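Local coordinates for protein transcriptional regulator nlh2 (Aquifex aeolicus, PDB 4G3V) that probably serves as the regulatory GAF domain of a sigma54-dependent transcriptional activator, controlling its activity, and is captured here in an inactive state, at residues A[6-11]-A[142-147]. Numbering follows the deposited sequence.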
loop_
_atom_site.group_PDB
_atom_site.type_symbol
_atom_site.label_atom_id
_atom_site.label_comp_id
_atom_site.label_asym_id
_atom_site.label_seq_id
_atom_site.Cartn_x
_atom_site.Cartn_y
_atom_site.Cartn_z
ATOM N N LEU A 6 -12.249 -1.783 7.069
ATOM C CA LEU A 6 -12.904 -1.811 5.769
ATOM C C LEU A 6 -12.756 -0.485 5.042
ATOM O O LEU A 6 -12.491 -0.477 3.849
ATOM C CB LEU A 6 -14.382 -2.160 5.909
ATOM C CG LEU A 6 -14.766 -3.499 5.282
ATOM C CD1 LEU A 6 -14.539 -3.473 3.767
ATOM C CD2 LEU A 6 -13.994 -4.638 5.942
ATOM N N LYS A 7 -12.928 0.628 5.752
ATOM C CA LYS A 7 -12.727 1.946 5.146
ATOM C C LYS A 7 -11.279 2.156 4.713
ATOM O O LYS A 7 -11.019 2.807 3.704
ATOM C CB LYS A 7 -13.128 3.071 6.098
ATOM C CG LYS A 7 -14.620 3.223 6.306
ATOM C CD LYS A 7 -14.894 4.381 7.249
ATOM C CE LYS A 7 -16.359 4.478 7.637
ATOM N NZ LYS A 7 -16.582 5.529 8.677
ATOM N N GLU A 8 -10.337 1.609 5.472
ATOM C CA GLU A 8 -8.922 1.709 5.115
ATOM C C GLU A 8 -8.611 0.936 3.844
ATOM O O GLU A 8 -7.864 1.403 2.972
ATOM C CB GLU A 8 -8.055 1.203 6.271
ATOM C CG GLU A 8 -8.063 2.148 7.457
ATOM C CD GLU A 8 -7.396 1.578 8.701
ATOM O OE1 GLU A 8 -7.075 0.363 8.733
ATOM O OE2 GLU A 8 -7.203 2.360 9.655
ATOM N N ILE A 9 -9.197 -0.246 3.728
ATOM C CA ILE A 9 -9.015 -1.049 2.528
ATOM C C ILE A 9 -9.596 -0.310 1.329
ATOM O O ILE A 9 -8.947 -0.173 0.268
ATOM C CB ILE A 9 -9.684 -2.422 2.699
ATOM C CG1 ILE A 9 -8.853 -3.272 3.678
ATOM C CG2 ILE A 9 -9.819 -3.125 1.361
ATOM C CD1 ILE A 9 -9.585 -4.486 4.241
ATOM N N ASN A 10 -10.813 0.198 1.503
ATOM C CA ASN A 10 -11.478 0.917 0.421
ATOM C C ASN A 10 -10.757 2.205 0.013
ATOM O O ASN A 10 -10.697 2.538 -1.181
ATOM C CB ASN A 10 -12.951 1.180 0.778
ATOM C CG ASN A 10 -13.781 -0.104 0.775
ATOM O OD1 ASN A 10 -13.450 -1.062 0.071
ATOM N ND2 ASN A 10 -14.862 -0.131 1.562
ATOM N N VAL A 11 -10.212 2.941 0.968
ATOM C CA VAL A 11 -9.518 4.183 0.604
ATOM C C VAL A 11 -8.217 3.891 -0.142
ATOM O O VAL A 11 -7.832 4.632 -1.048
ATOM C CB VAL A 11 -9.283 5.142 1.808
ATOM C CG1 VAL A 11 -8.076 4.752 2.600
ATOM C CG2 VAL A 11 -9.125 6.583 1.306
ATOM N N LEU A 142 -4.228 4.668 17.228
ATOM C CA LEU A 142 -3.305 5.549 16.532
ATOM C C LEU A 142 -2.255 4.717 15.794
ATOM O O LEU A 142 -1.906 5.009 14.649
ATOM C CB LEU A 142 -2.644 6.505 17.524
ATOM C CG LEU A 142 -1.549 7.416 16.973
ATOM C CD1 LEU A 142 -2.031 8.196 15.760
ATOM C CD2 LEU A 142 -1.086 8.368 18.059
ATOM N N GLU A 143 -1.766 3.669 16.449
ATOM C CA GLU A 143 -0.755 2.803 15.851
ATOM C C GLU A 143 -1.292 2.084 14.616
ATOM O O GLU A 143 -0.585 1.930 13.618
ATOM C CB GLU A 143 -0.234 1.788 16.874
ATOM C CG GLU A 143 0.638 2.406 17.969
ATOM C CD GLU A 143 1.112 1.382 19.001
ATOM O OE1 GLU A 143 1.148 0.173 18.674
ATOM O OE2 GLU A 143 1.446 1.788 20.139
ATOM N N ASN A 144 -2.545 1.654 14.673
ATOM C CA ASN A 144 -3.158 0.998 13.527
ATOM C C ASN A 144 -3.304 1.959 12.353
ATOM O O ASN A 144 -3.037 1.610 11.200
ATOM C CB ASN A 144 -4.525 0.431 13.905
ATOM C CG ASN A 144 -5.239 -0.203 12.724
ATOM O OD1 ASN A 144 -4.854 -1.277 12.253
ATOM N ND2 ASN A 144 -6.292 0.456 12.246
ATOM N N PHE A 145 -3.720 3.182 12.656
ATOM C CA PHE A 145 -3.942 4.181 11.630
ATOM C C PHE A 145 -2.626 4.529 10.938
ATOM O O PHE A 145 -2.582 4.764 9.720
ATOM C CB PHE A 145 -4.551 5.425 12.263
ATOM C CG PHE A 145 -5.255 6.310 11.293
ATOM C CD1 PHE A 145 -6.563 6.057 10.942
ATOM C CD2 PHE A 145 -4.621 7.402 10.749
ATOM C CE1 PHE A 145 -7.222 6.880 10.053
ATOM C CE2 PHE A 145 -5.266 8.226 9.857
ATOM C CZ PHE A 145 -6.564 7.967 9.504
ATOM N N TYR A 146 -1.544 4.539 11.708
ATOM C CA TYR A 146 -0.250 4.867 11.155
ATOM C C TYR A 146 0.101 3.946 9.988
ATOM O O TYR A 146 0.672 4.397 9.000
ATOM C CB TYR A 146 0.865 4.798 12.215
ATOM C CG TYR A 146 2.152 4.319 11.612
ATOM C CD1 TYR A 146 2.814 5.082 10.655
ATOM C CD2 TYR A 146 2.688 3.084 11.954
ATOM C CE1 TYR A 146 3.987 4.631 10.063
ATOM C CE2 TYR A 146 3.851 2.629 11.372
ATOM C CZ TYR A 146 4.499 3.404 10.426
ATOM O OH TYR A 146 5.668 2.954 9.850
ATOM N N GLN A 147 -0.227 2.663 10.093
ATOM C CA GLN A 147 0.149 1.705 9.048
ATOM C C GLN A 147 -0.467 2.144 7.722
ATOM O O GLN A 147 0.175 2.101 6.660
ATOM C CB GLN A 147 -0.302 0.279 9.413
ATOM C CG GLN A 147 0.249 -0.816 8.471
ATOM C CD GLN A 147 -0.027 -2.253 8.954
ATOM O OE1 GLN A 147 -0.758 -2.468 9.922
ATOM N NE2 GLN A 147 0.575 -3.238 8.279
#
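E8 of helix 4-19 lies opposite F145 of helix 139-162, their CA atoms 8.6 Å apart, and side chains alone make the contact. The two segments bury just 107 Å² between them, and E8 supplies more than half of it. The E8 CB bond is directed toward the other helix, and the chain runs extended beyond CG, which delivers the carboxylate to N144 and F145. E8 OE2 lies 3.3 Å from N144 ND2, and E8 OE1 3.6 Å from the same nitrogen. The carboxylate and amide planes are turned only 27° apart, yet the angle is too poor for a hydrogen bond. N144 reaches across because its CG stands anti to the backbone N (chi1 177°), carrying the amide nitrogen to the glutamate. E8 OE2 also approaches the F145 ring obliquely, 4.0 Å from F145 CD1, with the two planes 64° apart. That ring packs on L40 of helix 25-40 and I116 of strand 113-122 and meets F136 edge-to-face, where helices lie against the GAF sheet. E8 OE1 also takes a weak hydrogen bond from Q147 NE2 of the second subunit. With an alanine in place of E8, N144 ND2 would probably lose its carboxylate neighbour and Q147 of the second subunit its acceptor. A buried carboxylate close to an amide nitrogen and weakly bonded to the second subunit is consistent with a polar contact at the dimer interface, where the reciprocal Q147 to E8 bond also forms.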